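Local coordinates for protein porin (Pseudomonas aeruginosa, PDB 3T24) that forms a beta-barrel channel in the bacterial outer membrane, belongs to the OprD porin family and probably passes small carboxylate-containing solutes, at residues Y97-I102 / P134-G139; M126-R131 / N161-S166; A244-D249 / V254-L259; F285-G290 / I301-N306. All coordinates share one frame; numbering follows the deposited sequence.

Interaction 1: Y97-I102 / P134-G139; sequences YGEAGI and PQTFQG. With C8E ((hydroxyethyloxy)tri(ethyloxy)octane), chain N.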
loop_
_atom_site.group_PDB
_atom_site.type_symbol
_atom_site.label_atom_id
_atom_site.label_comp_id
_atom_site.label_asym_id
_atom_site.label_seq_id
_atom_site.Cartn_x
_atom_site.Cartn_y
_atom_site.Cartn_z
ATOM N N TYR A 97 -8.201 -1.031 20.484
ATOM C CA TYR A 97 -8.877 -0.556 19.298
ATOM C C TYR A 97 -8.966 -1.713 18.300
ATOM O O TYR A 97 -8.440 -2.797 18.541
ATOM C CB TYR A 97 -8.127 0.661 18.700
ATOM C CG TYR A 97 -6.687 0.362 18.352
ATOM C CD1 TYR A 97 -6.331 -0.027 17.068
ATOM C CD2 TYR A 97 -5.691 0.416 19.319
ATOM C CE1 TYR A 97 -5.012 -0.339 16.747
ATOM C CE2 TYR A 97 -4.367 0.108 19.011
ATOM C CZ TYR A 97 -4.036 -0.260 17.722
ATOM O OH TYR A 97 -2.732 -0.561 17.410
ATOM N N GLY A 98 -9.634 -1.472 17.181
ATOM C CA GLY A 98 -9.803 -2.480 16.161
ATOM C C GLY A 98 -11.239 -2.505 15.666
ATOM O O GLY A 98 -12.000 -1.549 15.864
ATOM N N GLU A 99 -11.616 -3.615 15.036
ATOM C CA GLU A 99 -12.921 -3.726 14.407
ATOM C C GLU A 99 -13.300 -5.167 14.095
ATOM O O GLU A 99 -12.454 -6.065 14.051
ATOM C CB GLU A 99 -12.941 -2.926 13.107
ATOM C CG GLU A 99 -11.762 -3.250 12.196
ATOM C CD GLU A 99 -11.948 -2.739 10.777
ATOM O OE1 GLU A 99 -13.081 -2.357 10.423
ATOM O OE2 GLU A 99 -10.965 -2.727 10.007
ATOM N N ALA A 100 -14.592 -5.366 13.879
ATOM C CA ALA A 100 -15.109 -6.629 13.387
ATOM C C ALA A 100 -15.808 -6.317 12.079
ATOM O O ALA A 100 -16.535 -5.326 11.970
ATOM C CB ALA A 100 -16.075 -7.261 14.394
ATOM N N GLY A 101 -15.562 -7.141 11.075
ATOM C CA GLY A 101 -16.107 -6.886 9.756
ATOM C C GLY A 101 -16.687 -8.144 9.153
ATOM O O GLY A 101 -16.121 -9.239 9.299
ATOM N N ILE A 102 -17.834 -7.983 8.505
ATOM C CA ILE A 102 -18.456 -9.044 7.729
ATOM C C ILE A 102 -18.529 -8.611 6.266
ATOM O O ILE A 102 -18.715 -7.431 5.962
ATOM C CB ILE A 102 -19.868 -9.341 8.231
ATOM C CG1 ILE A 102 -19.807 -9.981 9.619
ATOM C CG2 ILE A 102 -20.588 -10.296 7.277
ATOM C CD1 ILE A 102 -19.743 -11.500 9.576
ATOM N N PRO A 134 -4.627 -3.650 9.556
ATOM C CA PRO A 134 -4.872 -3.088 8.221
ATOM C C PRO A 134 -5.932 -1.992 8.223
ATOM O O PRO A 134 -6.849 -1.990 9.040
ATOM C CB PRO A 134 -5.360 -4.304 7.398
ATOM C CG PRO A 134 -5.892 -5.263 8.411
ATOM C CD PRO A 134 -5.065 -5.057 9.675
ATOM N N GLN A 135 -5.761 -1.038 7.318
ATOM C CA GLN A 135 -6.808 -0.099 6.965
ATOM C C GLN A 135 -7.852 -0.891 6.171
ATOM O O GLN A 135 -7.496 -1.686 5.305
ATOM C CB GLN A 135 -6.196 1.015 6.090
ATOM C CG GLN A 135 -7.166 2.054 5.555
ATOM C CD GLN A 135 -6.513 2.994 4.548
ATOM O OE1 GLN A 135 -5.761 2.555 3.679
ATOM N NE2 GLN A 135 -6.786 4.296 4.677
ATOM N N THR A 136 -9.134 -0.702 6.475
ATOM C CA THR A 136 -10.185 -1.356 5.707
ATOM C C THR A 136 -11.242 -0.345 5.293
ATOM O O THR A 136 -11.289 0.754 5.822
ATOM C CB THR A 136 -10.907 -2.447 6.524
ATOM O OG1 THR A 136 -11.688 -1.822 7.552
ATOM C CG2 THR A 136 -9.911 -3.447 7.148
ATOM N N PHE A 137 -12.119 -0.745 4.379
ATOM C CA PHE A 137 -13.177 0.125 3.878
ATOM C C PHE A 137 -14.534 -0.572 3.928
ATOM O O PHE A 137 -14.606 -1.794 3.949
ATOM C CB PHE A 137 -12.875 0.535 2.433
ATOM C CG PHE A 137 -11.667 1.426 2.298
ATOM C CD1 PHE A 137 -10.404 0.882 2.215
ATOM C CD2 PHE A 137 -11.804 2.803 2.278
ATOM C CE1 PHE A 137 -9.314 1.688 2.124
ATOM C CE2 PHE A 137 -10.701 3.626 2.172
ATOM C CZ PHE A 137 -9.452 3.066 2.085
ATOM N N GLN A 138 -15.606 0.212 3.937
ATOM C CA GLN A 138 -16.947 -0.336 3.790
ATOM C C GLN A 138 -17.503 0.077 2.435
ATOM O O GLN A 138 -17.382 1.229 2.028
ATOM C CB GLN A 138 -17.870 0.172 4.905
ATOM C CG GLN A 138 -17.360 -0.087 6.313
ATOM C CD GLN A 138 -17.413 -1.555 6.688
ATOM O OE1 GLN A 138 -18.442 -2.209 6.519
ATOM N NE2 GLN A 138 -16.304 -2.084 7.191
ATOM N N GLY A 139 -18.120 -0.855 1.729
ATOM C CA GLY A 139 -18.707 -0.527 0.446
ATOM C C GLY A 139 -19.049 -1.781 -0.320
ATOM O O GLY A 139 -19.359 -2.802 0.266
HETATM C C7 C8E N . -13.562 -14.331 13.326
HETATM C C8 C8E N . -14.207 -12.949 13.262
HETATM O O9 C8E N . -15.475 -12.981 13.883
HETATM C C10 C8E N . -15.925 -11.708 14.302
HETATM C C11 C8E N . -17.328 -11.599 13.717
HETATM O O12 C8E N . -18.140 -10.698 14.441
HETATM C C13 C8E N . -18.652 -9.702 13.581
HETATM C C14 C8E N . -19.521 -8.711 14.347
HETATM O O15 C8E N . -20.241 -7.960 13.393
HETATM C C16 C8E N . -19.549 -6.788 13.013
HETATM C C17 C8E N . -20.438 -5.570 13.226
HETATM O O18 C8E N . -20.799 -5.398 14.582
HETATM C C19 C8E N . -20.824 -4.034 14.952
HETATM C C20 C8E N . -22.223 -3.591 15.374
HETATM O O21 C8E N . -23.188 -4.560 15.018
HETATM O O HOH W 1 -19.010 -4.852 7.568
#
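Glu99 and Thr136 make the one direct hydrogen bond between these segments. Thr136 OG1 donates to Glu99 OE2 over 2.7 Å. The oxygen is met on its syn side, the side of OE1, and Glu99 OE1 itself lies 3.2 Å from Thr136 OG1. The two side chains come from opposite directions. Glu99 has CG lodged between its backbone N and carbonyl carbon, with chi1 50°, and runs extended from there to the threonine.

The same carboxylate oxygen also has an apolar neighbour. Thr136 CG2 lies 3.1 Å from Glu99 OE2, so hydroxyl and methyl both face the acid. Pro134 adds little beyond its carbonyl: Pro134 O is 4.3 Å from Glu99 OE2.

A second link runs through water. One water donates to Ile102 O at 3.1 Å and to Gln138 OE1 at 2.9 Å. The amide nitrogen of Gln138 is hydrogen-bonded to Thr117.

Lipid-like packing belongs to the other face of strand 96-108. Ala100 CB lies 3.6 Å from C13 of a bound C8E detergent molecule, and Ile102 CG1 also approaches it. The side chains of Glu99 and Ala100 point to opposite faces of the strand, the alternation of a porin barrel wall. Segment 134-139 holds the short strand 136-138, which pairs with strand 150-161.

The contact is thus a polar join on the Glu99 face of this strand, the face turned from the bound C8E. The Thr136 hydroxyl serves as donor to one carboxylate oxygen, and this bond with the water bridge ties segment 134-139 to the wall without any backbone pairing between them.

Interaction 2: M126-R131 / N161-S166; sequences MPNDSR and NQRDSS. With SO4 (sulfate ion), chain F.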
loop_
_atom_site.group_PDB
_atom_site.type_symbol
_atom_site.label_atom_id
_atom_site.label_comp_id
_atom_site.label_asym_id
_atom_site.label_seq_id
_atom_site.Cartn_x
_atom_site.Cartn_y
_atom_site.Cartn_z
ATOM N N MET A 126 -4.642 1.793 -2.695
ATOM C CA MET A 126 -3.820 0.786 -2.026
ATOM C C MET A 126 -3.906 0.991 -0.528
ATOM O O MET A 126 -3.239 1.850 0.031
ATOM C CB MET A 126 -2.356 0.824 -2.484
ATOM C CG MET A 126 -2.175 0.511 -3.944
ATOM S SD MET A 126 -2.270 -1.257 -4.304
ATOM C CE MET A 126 -0.896 -1.838 -3.313
ATOM N N PRO A 127 -4.751 0.192 0.121
ATOM C CA PRO A 127 -5.037 0.303 1.555
ATOM C C PRO A 127 -3.760 0.088 2.348
ATOM O O PRO A 127 -2.955 -0.766 1.990
ATOM C CB PRO A 127 -6.022 -0.840 1.791
ATOM C CG PRO A 127 -6.653 -1.082 0.441
ATOM C CD PRO A 127 -5.538 -0.876 -0.527
ATOM N N ASN A 128 -3.551 0.879 3.393
ATOM C CA ASN A 128 -2.379 0.673 4.224
ATOM C C ASN A 128 -2.422 -0.612 5.059
ATOM O O ASN A 128 -3.459 -0.954 5.639
ATOM C CB ASN A 128 -2.150 1.841 5.168
ATOM C CG ASN A 128 -0.901 1.641 5.984
ATOM O OD1 ASN A 128 -0.957 1.137 7.101
ATOM N ND2 ASN A 128 0.241 1.979 5.408
ATOM N N ASP A 129 -1.292 -1.315 5.118
ATOM C CA ASP A 129 -1.136 -2.410 6.069
ATOM C C ASP A 129 0.309 -2.562 6.543
ATOM O O ASP A 129 0.856 -3.657 6.580
ATOM C CB ASP A 129 -1.669 -3.740 5.511
ATOM C CG ASP A 129 -1.674 -4.841 6.565
ATOM O OD1 ASP A 129 -1.526 -4.484 7.764
ATOM O OD2 ASP A 129 -1.836 -6.040 6.203
ATOM N N SER A 130 0.906 -1.458 6.943
ATOM C CA SER A 130 2.296 -1.444 7.335
ATOM C C SER A 130 2.434 -1.371 8.851
ATOM O O SER A 130 3.521 -1.596 9.374
ATOM C CB SER A 130 3.010 -0.247 6.690
ATOM O OG SER A 130 2.486 0.971 7.198
ATOM N N ARG A 131 1.350 -1.036 9.552
ATOM C CA ARG A 131 1.352 -0.980 11.027
ATOM C C ARG A 131 0.828 -2.285 11.640
ATOM O O ARG A 131 1.089 -3.362 11.124
ATOM C CB ARG A 131 0.490 0.176 11.540
ATOM C CG ARG A 131 0.915 1.548 11.086
ATOM C CD ARG A 131 2.298 1.897 11.566
ATOM N NE ARG A 131 2.773 3.110 10.912
ATOM C CZ ARG A 131 2.829 4.301 11.497
ATOM N NH1 ARG A 131 2.451 4.439 12.767
ATOM N NH2 ARG A 131 3.275 5.350 10.810
ATOM N N ASN A 161 -11.879 2.580 7.743
ATOM C CA ASN A 161 -11.552 2.250 9.117
ATOM C C ASN A 161 -10.057 2.237 9.155
ATOM O O ASN A 161 -9.419 1.291 8.660
ATOM C CB ASN A 161 -12.124 0.893 9.551
ATOM C CG ASN A 161 -11.847 0.582 11.035
ATOM O OD1 ASN A 161 -10.725 0.765 11.522
ATOM N ND2 ASN A 161 -12.878 0.127 11.757
ATOM N N GLN A 162 -9.503 3.314 9.698
ATOM C CA GLN A 162 -8.068 3.503 9.693
ATOM C C GLN A 162 -7.413 2.465 10.595
ATOM O O GLN A 162 -8.045 1.901 11.485
ATOM C CB GLN A 162 -7.716 4.917 10.150
ATOM C CG GLN A 162 -8.391 6.027 9.351
ATOM C CD GLN A 162 -7.871 6.137 7.917
ATOM O OE1 GLN A 162 -7.179 5.248 7.429
ATOM N NE2 GLN A 162 -8.208 7.240 7.240
ATOM N N ARG A 163 -6.137 2.222 10.356
ATOM C CA ARG A 163 -5.389 1.188 11.060
ATOM C C ARG A 163 -5.358 1.337 12.593
ATOM O O ARG A 163 -5.297 0.351 13.319
ATOM C CB ARG A 163 -3.969 1.210 10.525
ATOM C CG ARG A 163 -3.326 2.581 10.655
ATOM C CD ARG A 163 -1.934 2.554 10.110
ATOM N NE ARG A 163 -1.252 3.844 10.213
ATOM C CZ ARG A 163 -0.153 4.138 9.526
ATOM N NH1 ARG A 163 0.339 3.228 8.697
ATOM N NH2 ARG A 163 0.442 5.333 9.639
ATOM N N ASP A 164 -5.375 2.570 13.085
ATOM C CA ASP A 164 -5.269 2.819 14.526
ATOM C C ASP A 164 -6.644 3.110 15.127
ATOM O O ASP A 164 -6.762 3.480 16.290
ATOM C CB ASP A 164 -4.382 4.031 14.743
ATOM C CG ASP A 164 -4.899 5.254 13.999
ATOM O OD1 ASP A 164 -5.655 6.040 14.613
ATOM O OD2 ASP A 164 -4.578 5.412 12.795
ATOM N N SER A 165 -7.682 2.949 14.319
ATOM C CA SER A 165 -9.030 3.372 14.686
ATOM C C SER A 165 -9.954 2.204 15.049
ATOM O O SER A 165 -9.620 1.039 14.833
ATOM C CB SER A 165 -9.630 4.188 13.534
ATOM O OG SER A 165 -11.002 4.465 13.749
ATOM N N SER A 166 -11.126 2.519 15.591
ATOM C CA SER A 166 -12.052 1.476 16.006
ATOM C C SER A 166 -13.368 1.442 15.245
ATOM O O SER A 166 -14.105 0.457 15.324
ATOM C CB SER A 166 -12.314 1.547 17.498
ATOM O OG SER A 166 -11.245 0.948 18.185
HETATM S S SO4 F . 3.361 4.223 7.629
HETATM O O1 SO4 F . 3.694 4.028 6.220
HETATM O O2 SO4 F . 3.307 2.942 8.329
HETATM O O3 SO4 F . 4.360 5.033 8.314
HETATM O O4 SO4 F . 2.057 4.886 7.684
#
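Arg163 and Arg131 converge on one sulfate, probably from the crystallisation liquor. Arg131 NE donates to sulfate O2 at 2.6 Å and Arg131 NH2 to sulfate O3 at 2.7 Å, both nearly straight at 170°. Arg163 NH1 and NH2 both donate to sulfate O4, each over 2.6 Å and bent to 136°. The sulfur lies at the edge of each guanidinium, in its plane. The two planes are 35° apart, and Arg163 NH2 sits 3.0 Å above the Arg131 plane, towards its rim. The anion probably balances these close charges.

Both segments are loops of an OprD-family barrel, and Arg163 belongs to a type I turn from Gln162 to Ser165. Its side chain is extended from CG to NE, which carries the guanidinium across to segment 126-131.

Behind the sulfate, Asn128 OD1 accepts from Arg163 NH1 at 2.9 Å. It also accepts from Ser130 N, which makes an Asx turn. The two donors reach it from opposite faces of the amide plane. Asn128 ND2 donates to Ser130 OG at 3.0 Å, and Asp292 also holds this nitrogen. Further out, Arg391 is hydrogen-bonded to the sulfate, and Arg20 binds the carbonyl of Arg131.

Interaction 3: A244-D249 / V254-L259; sequences ARSTDD and VDNKAL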
loop_
_atom_site.group_PDB
_atom_site.type_symbol
_atom_site.label_atom_id
_atom_site.label_comp_id
_atom_site.label_asym_id
_atom_site.label_seq_id
_atom_site.Cartn_x
_atom_site.Cartn_y
_atom_site.Cartn_z
ATOM N N ALA A 244 -0.449 8.970 -14.089
ATOM C CA ALA A 244 -1.749 9.273 -13.508
ATOM C C ALA A 244 -2.038 10.755 -13.628
ATOM O O ALA A 244 -1.181 11.590 -13.344
ATOM C CB ALA A 244 -1.786 8.862 -12.045
ATOM N N ARG A 245 -3.257 11.064 -14.046
ATOM C CA ARG A 245 -3.737 12.427 -14.103
ATOM C C ARG A 245 -4.801 12.558 -13.016
ATOM O O ARG A 245 -5.773 11.784 -12.981
ATOM C CB ARG A 245 -4.312 12.717 -15.500
ATOM C CG ARG A 245 -5.011 14.061 -15.674
ATOM C CD ARG A 245 -4.109 15.156 -15.169
ATOM N NE ARG A 245 -4.544 16.505 -15.524
ATOM C CZ ARG A 245 -4.298 17.569 -14.768
ATOM N NH1 ARG A 245 -3.643 17.421 -13.623
ATOM N NH2 ARG A 245 -4.713 18.773 -15.143
ATOM N N SER A 246 -4.594 13.507 -12.106
ATOM C CA SER A 246 -5.566 13.769 -11.056
ATOM C C SER A 246 -6.056 15.189 -11.232
ATOM O O SER A 246 -5.289 16.073 -11.589
ATOM C CB SER A 246 -4.974 13.595 -9.656
ATOM O OG SER A 246 -4.229 12.401 -9.536
ATOM N N THR A 247 -7.337 15.403 -10.966
ATOM C CA THR A 247 -7.967 16.672 -11.251
ATOM C C THR A 247 -8.966 16.912 -10.126
ATOM O O THR A 247 -9.390 15.970 -9.455
ATOM C CB THR A 247 -8.644 16.580 -12.627
ATOM O OG1 THR A 247 -8.271 17.704 -13.414
ATOM C CG2 THR A 247 -10.156 16.496 -12.520
ATOM N N ASP A 248 -9.341 18.156 -9.881
ATOM C CA ASP A 248 -10.188 18.417 -8.726
ATOM C C ASP A 248 -11.662 18.067 -8.990
ATOM O O ASP A 248 -12.060 17.884 -10.130
ATOM C CB ASP A 248 -10.059 19.878 -8.314
ATOM C CG ASP A 248 -10.864 20.773 -9.187
ATOM O OD1 ASP A 248 -12.067 20.941 -8.885
ATOM O OD2 ASP A 248 -10.298 21.282 -10.180
ATOM N N ASP A 249 -12.467 17.971 -7.935
ATOM C CA ASP A 249 -13.888 17.640 -8.087
ATOM C C ASP A 249 -14.799 18.699 -7.450
ATOM O O ASP A 249 -15.832 18.376 -6.866
ATOM C CB ASP A 249 -14.202 16.244 -7.514
ATOM C CG ASP A 249 -15.579 15.727 -7.950
ATOM O OD1 ASP A 249 -15.966 16.009 -9.102
ATOM O OD2 ASP A 249 -16.280 15.055 -7.150
ATOM N N VAL A 254 -6.791 20.201 -6.364
ATOM C CA VAL A 254 -6.016 19.099 -6.909
ATOM C C VAL A 254 -5.769 19.262 -8.410
ATOM O O VAL A 254 -6.691 19.494 -9.188
ATOM C CB VAL A 254 -6.681 17.721 -6.618
ATOM C CG1 VAL A 254 -6.088 16.632 -7.526
ATOM C CG2 VAL A 254 -6.532 17.355 -5.127
ATOM N N ASP A 255 -4.514 19.124 -8.808
ATOM C CA ASP A 255 -4.129 19.252 -10.211
ATOM C C ASP A 255 -2.737 18.647 -10.386
ATOM O O ASP A 255 -1.718 19.291 -10.091
ATOM C CB ASP A 255 -4.131 20.718 -10.629
ATOM C CG ASP A 255 -3.392 20.947 -11.930
ATOM O OD1 ASP A 255 -3.639 20.174 -12.883
ATOM O OD2 ASP A 255 -2.543 21.874 -11.988
ATOM N N ASN A 256 -2.689 17.397 -10.831
ATOM C CA ASN A 256 -1.440 16.662 -10.779
ATOM C C ASN A 256 -1.284 15.661 -11.896
ATOM O O ASN A 256 -2.236 14.970 -12.280
ATOM C CB ASN A 256 -1.316 15.951 -9.414
ATOM C CG ASN A 256 -0.110 15.005 -9.335
ATOM O OD1 ASN A 256 -0.239 13.780 -9.473
ATOM N ND2 ASN A 256 1.053 15.567 -9.068
ATOM N N LYS A 257 -0.068 15.580 -12.404
ATOM C CA LYS A 257 0.309 14.465 -13.249
ATOM C C LYS A 257 1.482 13.768 -12.577
ATOM O O LYS A 257 2.395 14.417 -12.065
ATOM C CB LYS A 257 0.670 14.939 -14.656
ATOM C CG LYS A 257 -0.291 15.974 -15.199
ATOM C CD LYS A 257 -0.014 16.304 -16.664
ATOM C CE LYS A 257 -1.006 17.327 -17.209
ATOM N NZ LYS A 257 -0.919 18.640 -16.497
ATOM N N ALA A 258 1.449 12.447 -12.556
ATOM C CA ALA A 258 2.476 11.693 -11.873
ATOM C C ALA A 258 3.046 10.658 -12.813
ATOM O O ALA A 258 2.429 9.623 -13.043
ATOM C CB ALA A 258 1.898 11.015 -10.643
ATOM N N LEU A 259 4.223 10.936 -13.359
ATOM C CA LEU A 259 4.919 9.940 -14.152
ATOM C C LEU A 259 5.877 9.221 -13.223
ATOM O O LEU A 259 6.672 9.848 -12.523
ATOM C CB LEU A 259 5.666 10.582 -15.315
ATOM C CG LEU A 259 6.486 9.668 -16.237
ATOM C CD1 LEU A 259 5.657 8.521 -16.838
ATOM C CD2 LEU A 259 7.210 10.474 -17.347
HETATM O O HOH W 2 -1.975 12.302 -10.667
#
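The guanidinium of Arg245 lies between Lys257 and Thr247. Lys257 NZ stands 3.9 Å above the centre of one face. Thr247 OG1 is over the opposite face, offset toward the rim. At the edge, close to the plane, are Asp255 OD1 and the backbone of Asn256.

Arg245 grips Asp255 end-on in a salt bridge. Arg245 NH1 and NH2 both donate to Asp255 OD1, each over 2.9 Å. NH2 meets the oxygen nearly along its C-O bond, while NH1 comes from the anti side. The guanidinium and carboxylate planes are 67° apart. Arg245 CG is anti to the backbone N, and a bend at chi2 (51°) folds the chain over the partner strand. There Arg245 NH1 also donates to Asn256 O at 3.1 Å, from well above the carbonyl plane. The other oxygen of Asp255 is bonded to Asp282 N.

These side chains stand on an antiparallel beta hairpin of the barrel, strands 235-248 and 255-267. Ala244 with Ala258 and Ser246 with Asn256 are hydrogen-bonded pairs. Arg245 with Lys257 is a non-hydrogen-bonded pair. Ser246 N to Asn256 O is short and straight, 2.8 Å and 177°.

The side chains of Ala244, Ser246, Asn256 and Ala258 share the other face. A water lies 2.6 Å from Asn256 OD1, probably as donor, and is also hydrogen-bonded to Ser246 OG. Gln220 also holds Ser246 OG, and Thr283 O accepts from Asn256 ND2.

Asn256 O thus takes two protein donors, one from the backbone and one from a side chain. The carboxylate of Asp255 probably offsets part of the positive charge of Arg245 and Lys257.

Interaction 4: F285-G290 / I301-N306; sequences FAYING and IGDFAN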
loop_
_atom_site.group_PDB
_atom_site.type_symbol
_atom_site.label_atom_id
_atom_site.label_comp_id
_atom_site.label_asym_id
_atom_site.label_seq_id
_atom_site.Cartn_x
_atom_site.Cartn_y
_atom_site.Cartn_z
ATOM N N PHE A 285 0.758 14.364 -5.800
ATOM C CA PHE A 285 -0.138 13.218 -6.048
ATOM C C PHE A 285 -1.372 13.143 -5.134
ATOM O O PHE A 285 -1.293 13.436 -3.938
ATOM C CB PHE A 285 0.663 11.936 -5.920
ATOM C CG PHE A 285 -0.065 10.710 -6.388
ATOM C CD1 PHE A 285 -0.459 10.587 -7.709
ATOM C CD2 PHE A 285 -0.337 9.668 -5.505
ATOM C CE1 PHE A 285 -1.135 9.445 -8.148
ATOM C CE2 PHE A 285 -0.987 8.533 -5.934
ATOM C CZ PHE A 285 -1.386 8.409 -7.256
ATOM N N ALA A 286 -2.510 12.758 -5.705
ATOM C CA ALA A 286 -3.765 12.638 -4.942
ATOM C C ALA A 286 -4.078 11.196 -4.527
ATOM O O ALA A 286 -4.136 10.294 -5.380
ATOM C CB ALA A 286 -4.933 13.204 -5.742
ATOM N N TYR A 287 -4.276 10.979 -3.224
ATOM C CA TYR A 287 -4.690 9.645 -2.728
ATOM C C TYR A 287 -5.407 9.689 -1.384
ATOM O O TYR A 287 -5.203 10.613 -0.599
ATOM C CB TYR A 287 -3.524 8.641 -2.701
ATOM C CG TYR A 287 -2.341 8.998 -1.799
ATOM C CD1 TYR A 287 -2.058 8.251 -0.659
ATOM C CD2 TYR A 287 -1.486 10.043 -2.118
ATOM C CE1 TYR A 287 -0.963 8.548 0.146
ATOM C CE2 TYR A 287 -0.390 10.349 -1.323
ATOM C CZ TYR A 287 -0.132 9.601 -0.189
ATOM O OH TYR A 287 0.959 9.904 0.617
ATOM N N ILE A 288 -6.272 8.700 -1.143
ATOM C CA ILE A 288 -7.077 8.675 0.081
ATOM C C ILE A 288 -6.186 8.778 1.307
ATOM O O ILE A 288 -5.160 8.108 1.405
ATOM C CB ILE A 288 -8.016 7.416 0.171
ATOM C CG1 ILE A 288 -9.073 7.470 -0.941
ATOM C CG2 ILE A 288 -8.718 7.326 1.522
ATOM C CD1 ILE A 288 -9.528 6.108 -1.405
ATOM N N ASN A 289 -6.582 9.647 2.229
ATOM C CA ASN A 289 -5.830 9.830 3.448
ATOM C C ASN A 289 -5.829 8.528 4.269
ATOM O O ASN A 289 -6.883 7.990 4.569
ATOM C CB ASN A 289 -6.435 10.961 4.263
ATOM C CG ASN A 289 -5.619 11.276 5.489
ATOM O OD1 ASN A 289 -4.404 11.235 5.451
ATOM N ND2 ASN A 289 -6.276 11.549 6.584
ATOM N N GLY A 290 -4.644 8.040 4.616
ATOM C CA GLY A 290 -4.509 6.794 5.324
ATOM C C GLY A 290 -4.051 5.679 4.401
ATOM O O GLY A 290 -3.420 4.728 4.846
ATOM N N ILE A 301 9.555 6.271 4.705
ATOM C CA ILE A 301 9.135 7.504 5.366
ATOM C C ILE A 301 8.466 8.467 4.409
ATOM O O ILE A 301 7.374 8.952 4.696
ATOM C CB ILE A 301 10.283 8.204 6.076
ATOM C CG1 ILE A 301 10.879 7.306 7.175
ATOM C CG2 ILE A 301 9.785 9.495 6.673
ATOM C CD1 ILE A 301 12.153 7.906 7.850
ATOM N N GLY A 302 9.107 8.713 3.266
ATOM C CA GLY A 302 8.621 9.686 2.305
ATOM C C GLY A 302 7.953 9.093 1.074
ATOM O O GLY A 302 8.297 8.000 0.619
ATOM N N ASP A 303 6.975 9.808 0.534
ATOM C CA ASP A 303 6.380 9.391 -0.730
ATOM C C ASP A 303 6.908 10.182 -1.943
ATOM O O ASP A 303 6.571 9.888 -3.090
ATOM C CB ASP A 303 4.855 9.422 -0.651
ATOM C CG ASP A 303 4.311 10.788 -0.388
ATOM O OD1 ASP A 303 5.071 11.783 -0.436
ATOM O OD2 ASP A 303 3.092 10.871 -0.146
ATOM N N PHE A 304 7.750 11.177 -1.674
ATOM C CA PHE A 304 8.368 11.980 -2.721
ATOM C C PHE A 304 7.347 12.485 -3.708
ATOM O O PHE A 304 7.598 12.557 -4.908
ATOM C CB PHE A 304 9.489 11.190 -3.397
ATOM C CG PHE A 304 10.591 10.868 -2.456
ATOM C CD1 PHE A 304 11.679 11.698 -2.349
ATOM C CD2 PHE A 304 10.490 9.776 -1.604
ATOM C CE1 PHE A 304 12.694 11.421 -1.442
ATOM C CE2 PHE A 304 11.475 9.507 -0.698
ATOM C CZ PHE A 304 12.584 10.331 -0.607
ATOM N N ALA A 305 6.196 12.864 -3.161
ATOM C CA ALA A 305 5.052 13.256 -3.952
ATOM C C ALA A 305 4.642 14.713 -3.722
ATOM O O ALA A 305 3.470 15.044 -3.870
ATOM C CB ALA A 305 3.881 12.325 -3.635
ATOM N N ASN A 306 5.594 15.565 -3.334
ATOM C CA ASN A 306 5.342 17.003 -3.180
ATOM C C ASN A 306 5.240 17.727 -4.532
ATOM O O ASN A 306 5.681 17.211 -5.555
ATOM C CB ASN A 306 6.421 17.656 -2.298
ATOM C CG ASN A 306 6.443 17.091 -0.873
ATOM O OD1 ASN A 306 5.556 17.383 -0.070
ATOM N ND2 ASN A 306 7.461 16.292 -0.559
#
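Tyr287 reaches across to Asp303. Its CB points toward segment 301-306, and CG stands between the backbone N and the carbonyl carbon, with chi1 61°. The ring then meets the acid at its edge. Tyr287 CE2 is 3.7 Å and Tyr287 CZ 3.5 Å from Asp303 OD2. At the tip, Tyr287 OH donates to Asp303 OD2 in a very short hydrogen bond of 2.5 Å. Ring and carboxylate planes are 69° apart.

The acid is fixed by its own chain too. Asp303 OD1 accepts from Ala305 N at 3.1 Å, which closes an Asx turn. This donor comes from above the carboxylate plane. Arg179 makes a salt bridge with Asp303 OD2, so that oxygen serves both the phenol and an arginine, and the arginine probably keeps the acid ionised.

Phe285 and Ala305 form the second touch. Phe285 CB lies 4.0 Å from Ala305 CB. Phe285 N also gives a weak hydrogen bond to Ala305 O.

Both segments belong to the long loop between strands 270-280 and 310-319 of the barrel. Phe285 packs on Gln220 and Tyr222 of strand 218-230, whereas Phe304 lies against Glu351 and Glu353 of strand 348-361.

How the interactions relate
Interactions 1 and 2 alternate along the chain, and their centres are 9 Å apart. Thr136 O and Asn161 N join them, probably by a hydrogen bond, as do Gln135 OE1 and Asn128 N. Interaction 4 touches both: Gln162 NE2 probably donates to Asn289 O, and Phe137 packs near Ile288. The loop of interaction 4 also rests on the hairpin of interaction 3, with centres 12 Å apart, where Phe285 meets Ala244 and Ala258. Interactions 1 and 3 do not touch, their nearest atoms being about 16 Å apart. The sulfate lies at interaction 2, whose centre is 10 Å from the centre of the chain, while detergent lies beside interaction 1.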